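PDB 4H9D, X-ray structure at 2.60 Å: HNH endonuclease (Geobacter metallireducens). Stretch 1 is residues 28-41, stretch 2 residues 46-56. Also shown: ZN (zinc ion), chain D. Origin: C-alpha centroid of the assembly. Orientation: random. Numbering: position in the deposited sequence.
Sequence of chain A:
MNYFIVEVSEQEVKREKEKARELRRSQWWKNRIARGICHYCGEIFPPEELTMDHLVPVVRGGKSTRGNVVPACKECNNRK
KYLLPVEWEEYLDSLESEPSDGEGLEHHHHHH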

# COMPACT_ATOMS: atom_id res chain seq x y z
N TRP A 28 21.62 -25.94 -5.36
CA TRP A 28 20.39 -26.36 -4.68
C TRP A 28 19.18 -25.52 -5.06
O TRP A 28 18.10 -26.05 -5.29
N TRP A 29 19.36 -24.20 -5.12
CA TRP A 29 18.25 -23.32 -5.48
C TRP A 29 17.94 -23.42 -6.96
O TRP A 29 16.77 -23.50 -7.34
N LYS A 30 18.98 -23.37 -7.78
CA LYS A 30 18.84 -23.49 -9.22
C LYS A 30 18.05 -24.75 -9.51
O LYS A 30 17.18 -24.78 -10.39
N ASN A 31 18.34 -25.82 -8.77
CA ASN A 31 17.62 -27.05 -8.97
C ASN A 31 16.15 -26.88 -8.64
O ASN A 31 15.27 -27.24 -9.44
N ARG A 32 15.88 -26.32 -7.47
CA ARG A 32 14.51 -26.11 -7.03
C ARG A 32 13.66 -25.31 -8.03
O ARG A 32 12.54 -25.73 -8.35
N ILE A 33 14.15 -24.17 -8.53
CA ILE A 33 13.32 -23.43 -9.48
C ILE A 33 13.32 -24.09 -10.85
O ILE A 33 12.44 -23.84 -11.67
N ALA A 34 14.31 -24.94 -11.10
CA ALA A 34 14.40 -25.67 -12.36
C ALA A 34 13.14 -26.51 -12.50
O ALA A 34 12.62 -26.69 -13.60
N ARG A 35 12.66 -27.01 -11.37
CA ARG A 35 11.45 -27.82 -11.34
C ARG A 35 10.25 -26.97 -11.75
O ARG A 35 9.23 -27.49 -12.18
N GLY A 36 10.39 -25.66 -11.61
CA GLY A 36 9.34 -24.73 -12.00
C GLY A 36 8.00 -24.79 -11.29
O GLY A 36 6.98 -24.39 -11.86
N ILE A 37 7.98 -25.26 -10.05
CA ILE A 37 6.73 -25.34 -9.30
C ILE A 37 6.63 -24.20 -8.29
O ILE A 37 7.54 -24.00 -7.50
N CYS A 38 5.54 -23.45 -8.34
CA CYS A 38 5.33 -22.35 -7.40
C CYS A 38 4.83 -22.94 -6.09
O CYS A 38 3.84 -23.66 -6.06
N HIS A 39 5.52 -22.63 -5.00
CA HIS A 39 5.16 -23.19 -3.71
C HIS A 39 3.76 -22.89 -3.20
O HIS A 39 3.17 -23.72 -2.50
N TYR A 40 3.24 -21.72 -3.55
CA TYR A 40 1.91 -21.32 -3.09
C TYR A 40 0.79 -21.88 -3.94
O TYR A 40 -0.08 -22.58 -3.43
N CYS A 41 0.80 -21.60 -5.24
CA CYS A 41 -0.28 -22.13 -6.08
C CYS A 41 -0.02 -23.49 -6.74
O CYS A 41 -0.94 -24.07 -7.30
N PRO A 46 8.18 -20.97 -15.84
CA PRO A 46 9.55 -21.05 -16.33
C PRO A 46 10.41 -20.40 -15.26
O PRO A 46 10.03 -19.37 -14.69
N PRO A 47 11.58 -20.99 -14.96
CA PRO A 47 12.54 -20.52 -13.96
C PRO A 47 12.73 -19.01 -13.88
O PRO A 47 12.98 -18.47 -12.81
N GLU A 48 12.60 -18.32 -15.00
CA GLU A 48 12.75 -16.87 -14.98
C GLU A 48 11.61 -16.25 -14.20
O GLU A 48 11.81 -15.27 -13.48
N GLU A 49 10.42 -16.83 -14.33
CA GLU A 49 9.22 -16.31 -13.66
C GLU A 49 9.07 -16.58 -12.16
O GLU A 49 8.08 -16.18 -11.56
N LEU A 50 10.04 -17.27 -11.56
CA LEU A 50 9.99 -17.54 -10.13
C LEU A 50 10.94 -16.64 -9.36
O LEU A 50 11.96 -16.19 -9.90
N THR A 51 10.62 -16.39 -8.10
CA THR A 51 11.45 -15.57 -7.22
C THR A 51 11.60 -16.31 -5.91
O THR A 51 10.87 -17.26 -5.63
N MSE A 52 12.55 -15.89 -5.10
CA MSE A 52 12.74 -16.53 -3.82
C MSE A 52 11.91 -15.81 -2.79
O MSE A 52 11.95 -14.58 -2.70
N ASP A 53 11.13 -16.56 -2.02
CA ASP A 53 10.33 -15.93 -0.98
C ASP A 53 10.60 -16.61 0.34
O ASP A 53 10.94 -17.80 0.39
N HIS A 54 10.51 -15.85 1.42
CA HIS A 54 10.71 -16.40 2.75
C HIS A 54 9.33 -16.59 3.34
O HIS A 54 8.54 -15.65 3.39
N LEU A 55 9.02 -17.82 3.74
CA LEU A 55 7.72 -18.11 4.33
C LEU A 55 7.54 -17.11 5.45
O LEU A 55 6.56 -16.37 5.50
N VAL A 56 8.53 -17.09 6.34
CA VAL A 56 8.60 -16.17 7.46
C VAL A 56 9.48 -15.01 7.01
O VAL A 56 10.69 -15.17 6.87

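The contact between the two stretches is mainly apolar. From helix 28-34, Trp 29 (chi1 t) and Ile 33 (chi1 p, chi2 t) direct their CA-to-CB bonds toward the other stretch, and Leu 50 (m, t) does the same in return. Leu 50 gives up more surface here than any other residue. Its CD1 lies 3.8 Å from Ile 33 CG2 and 4.0 Å from Gly 36 CA, so a branched aliphatic side chain fills the space beside the turn that follows the helix. Gly 36 takes positive phi there, a conformation that favours glycine. Pro 47 covers the last helical turn with its compact ring: its CG is 3.5 Å from Ile 33 O and 4.1 Å from Ala 34 CA.

Trp 29 supplies a broad aromatic surface for the strand. Its CZ2 comes within 3.5 Å of Met 52 CB, and Thr 51 O sits at the ring edge, 4.1 Å from CZ2. Met 52, a selenomethionine (t, t, p), also makes a sulfur-aromatic type of contact, its SE 4.8 Å from the centroid of the six-membered ring of Trp 29.

One hydrogen bond crosses the interface. Tyr 40 (chi1 m) starts sideways, but its long side chain brings the hydroxyl close, and OH donates to OD2 of Asp 53 (chi1 t) at 2.8 Å. The same residue is partly apolar: Tyr 40 CE1 lies 4.1 Å from Leu 55 CD2, a methyl that also approaches His 39 CE1 at 3.9 Å. Leu 55 (m, t) thus bridges two aromatic rings.

Zinc braces the first stretch. Cys 38 SG and Cys 41 SG each bind ZN at 2.3 Å, with two further ligands elsewhere in the structure. Thiolate sulfur suits zinc, and Cys 38 SG additionally accepts weak hydrogen bonds from Tyr 40 N and Cys 41 N, both at 3.6 Å.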

# COMPACT_ATOMS: atom_id res chain seq x y z
CB TRP A 28 20.59 -26.30 -3.15
CG TRP A 28 19.32 -26.49 -2.37
CD1 TRP A 28 18.70 -27.67 -2.11
CD2 TRP A 28 18.46 -25.46 -1.86
NE1 TRP A 28 17.50 -27.45 -1.48
CE2 TRP A 28 17.32 -26.10 -1.32
CE3 TRP A 28 18.53 -24.07 -1.82
CZ2 TRP A 28 16.26 -25.39 -0.73
CZ3 TRP A 28 17.48 -23.36 -1.24
CH2 TRP A 28 16.36 -24.02 -0.71
CB TRP A 29 18.57 -21.87 -5.15
CG TRP A 29 17.41 -20.97 -5.44
CD1 TRP A 29 17.35 -19.98 -6.37
CD2 TRP A 29 16.14 -20.97 -4.77
NE1 TRP A 29 16.12 -19.35 -6.33
CE2 TRP A 29 15.36 -19.94 -5.35
CE3 TRP A 29 15.59 -21.74 -3.74
CZ2 TRP A 29 14.06 -19.66 -4.93
CZ3 TRP A 29 14.29 -21.47 -3.32
CH2 TRP A 29 13.54 -20.43 -3.91
CB LYS A 30 20.22 -23.61 -9.87
CG LYS A 30 20.88 -22.30 -10.22
CD LYS A 30 21.17 -21.44 -9.03
CE LYS A 30 22.20 -20.39 -9.42
NZ LYS A 30 23.39 -21.05 -10.02
CB ASN A 31 18.19 -28.18 -8.12
CG ASN A 31 18.91 -29.21 -8.95
OD1 ASN A 31 20.02 -28.96 -9.43
ND2 ASN A 31 18.28 -30.37 -9.14
CB ARG A 32 14.49 -25.42 -5.67
CG ARG A 32 13.12 -25.35 -5.07
CD ARG A 32 12.97 -26.40 -4.02
NE ARG A 32 13.36 -25.85 -2.74
CZ ARG A 32 12.52 -25.31 -1.87
NH1 ARG A 32 11.22 -25.24 -2.13
NH2 ARG A 32 12.98 -24.82 -0.72
CB ILE A 33 13.76 -21.96 -9.64
CG1 ILE A 33 15.25 -21.86 -9.90
CG2 ILE A 33 13.40 -21.17 -8.41
CD1 ILE A 33 15.68 -20.43 -10.08
CB ALA A 34 15.63 -26.59 -12.37
CB ARG A 35 11.26 -28.40 -9.94
CG ARG A 35 12.46 -29.21 -9.48
CD ARG A 35 12.34 -29.65 -8.04
NE ARG A 35 13.52 -30.41 -7.64
CZ ARG A 35 13.86 -30.66 -6.37
NH1 ARG A 35 13.12 -30.21 -5.37
NH2 ARG A 35 14.96 -31.37 -6.11
CB ILE A 37 6.63 -26.67 -8.54
CG1 ILE A 37 6.54 -27.83 -9.54
CG2 ILE A 37 5.43 -26.65 -7.61
CD1 ILE A 37 5.36 -27.73 -10.50
CB CYS A 38 4.30 -21.37 -7.94
SG CYS A 38 3.80 -20.17 -6.72
CB HIS A 39 6.17 -22.77 -2.66
CG HIS A 39 5.94 -23.40 -1.33
ND1 HIS A 39 5.41 -22.70 -0.26
CD2 HIS A 39 6.13 -24.67 -0.90
CE1 HIS A 39 5.28 -23.52 0.77
NE2 HIS A 39 5.71 -24.72 0.41
CB TYR A 40 1.83 -19.79 -3.00
CG TYR A 40 2.81 -19.24 -1.98
CD1 TYR A 40 2.68 -19.58 -0.62
CD2 TYR A 40 3.91 -18.46 -2.38
CE1 TYR A 40 3.62 -19.17 0.32
CE2 TYR A 40 4.87 -18.04 -1.44
CZ TYR A 40 4.71 -18.40 -0.09
OH TYR A 40 5.64 -18.02 0.84
CB CYS A 41 -0.68 -21.09 -7.14
SG CYS A 41 0.60 -20.65 -8.31
CB PRO A 46 9.50 -20.22 -17.62
CG PRO A 46 8.06 -20.30 -18.03
CD PRO A 46 7.36 -20.13 -16.72
CB PRO A 47 13.81 -21.24 -14.38
CG PRO A 47 13.28 -22.57 -14.83
CD PRO A 47 12.08 -22.18 -15.66
CB GLU A 48 12.75 -16.32 -16.41
CG GLU A 48 14.04 -16.59 -17.19
CD GLU A 48 14.36 -18.06 -17.33
OE1 GLU A 48 13.48 -18.83 -17.79
OE2 GLU A 48 15.49 -18.47 -16.99
CB GLU A 49 7.96 -16.80 -14.38
CG GLU A 49 7.82 -16.29 -15.80
CD GLU A 49 6.41 -16.50 -16.34
OE1 GLU A 49 5.46 -15.93 -15.75
OE2 GLU A 49 6.26 -17.24 -17.35
CB LEU A 50 10.35 -18.99 -9.84
CG LEU A 50 9.46 -20.06 -10.46
CD1 LEU A 50 9.87 -21.40 -9.85
CD2 LEU A 50 8.00 -19.77 -10.19
CB THR A 51 10.81 -14.21 -6.92
OG1 THR A 51 10.28 -13.65 -8.13
CG2 THR A 51 11.86 -13.26 -6.35
CB MSE A 52 14.19 -16.48 -3.41
CG MSE A 52 14.42 -17.04 -2.04
SE MSE A 52 16.29 -17.02 -1.64
CE MSE A 52 16.50 -15.12 -1.48
CB ASP A 53 8.84 -16.01 -1.32
CG ASP A 53 7.98 -15.23 -0.34
OD1 ASP A 53 8.44 -14.19 0.19
OD2 ASP A 53 6.82 -15.64 -0.12
CB HIS A 54 11.49 -15.45 3.64
CG HIS A 54 12.87 -15.14 3.15
ND1 HIS A 54 13.11 -14.29 2.09
CD2 HIS A 54 14.08 -15.55 3.59
CE1 HIS A 54 14.41 -14.18 1.92
NE2 HIS A 54 15.02 -14.94 2.81
CB LEU A 55 7.72 -19.53 4.88
CG LEU A 55 7.67 -20.61 3.82
CD1 LEU A 55 7.86 -21.95 4.48
CD2 LEU A 55 6.34 -20.55 3.10
CB VAL A 56 9.26 -16.84 8.65
CG1 VAL A 56 9.46 -15.85 9.76
CG2 VAL A 56 8.41 -18.00 9.10
ZN ZN D . 1.97 -18.98 -7.50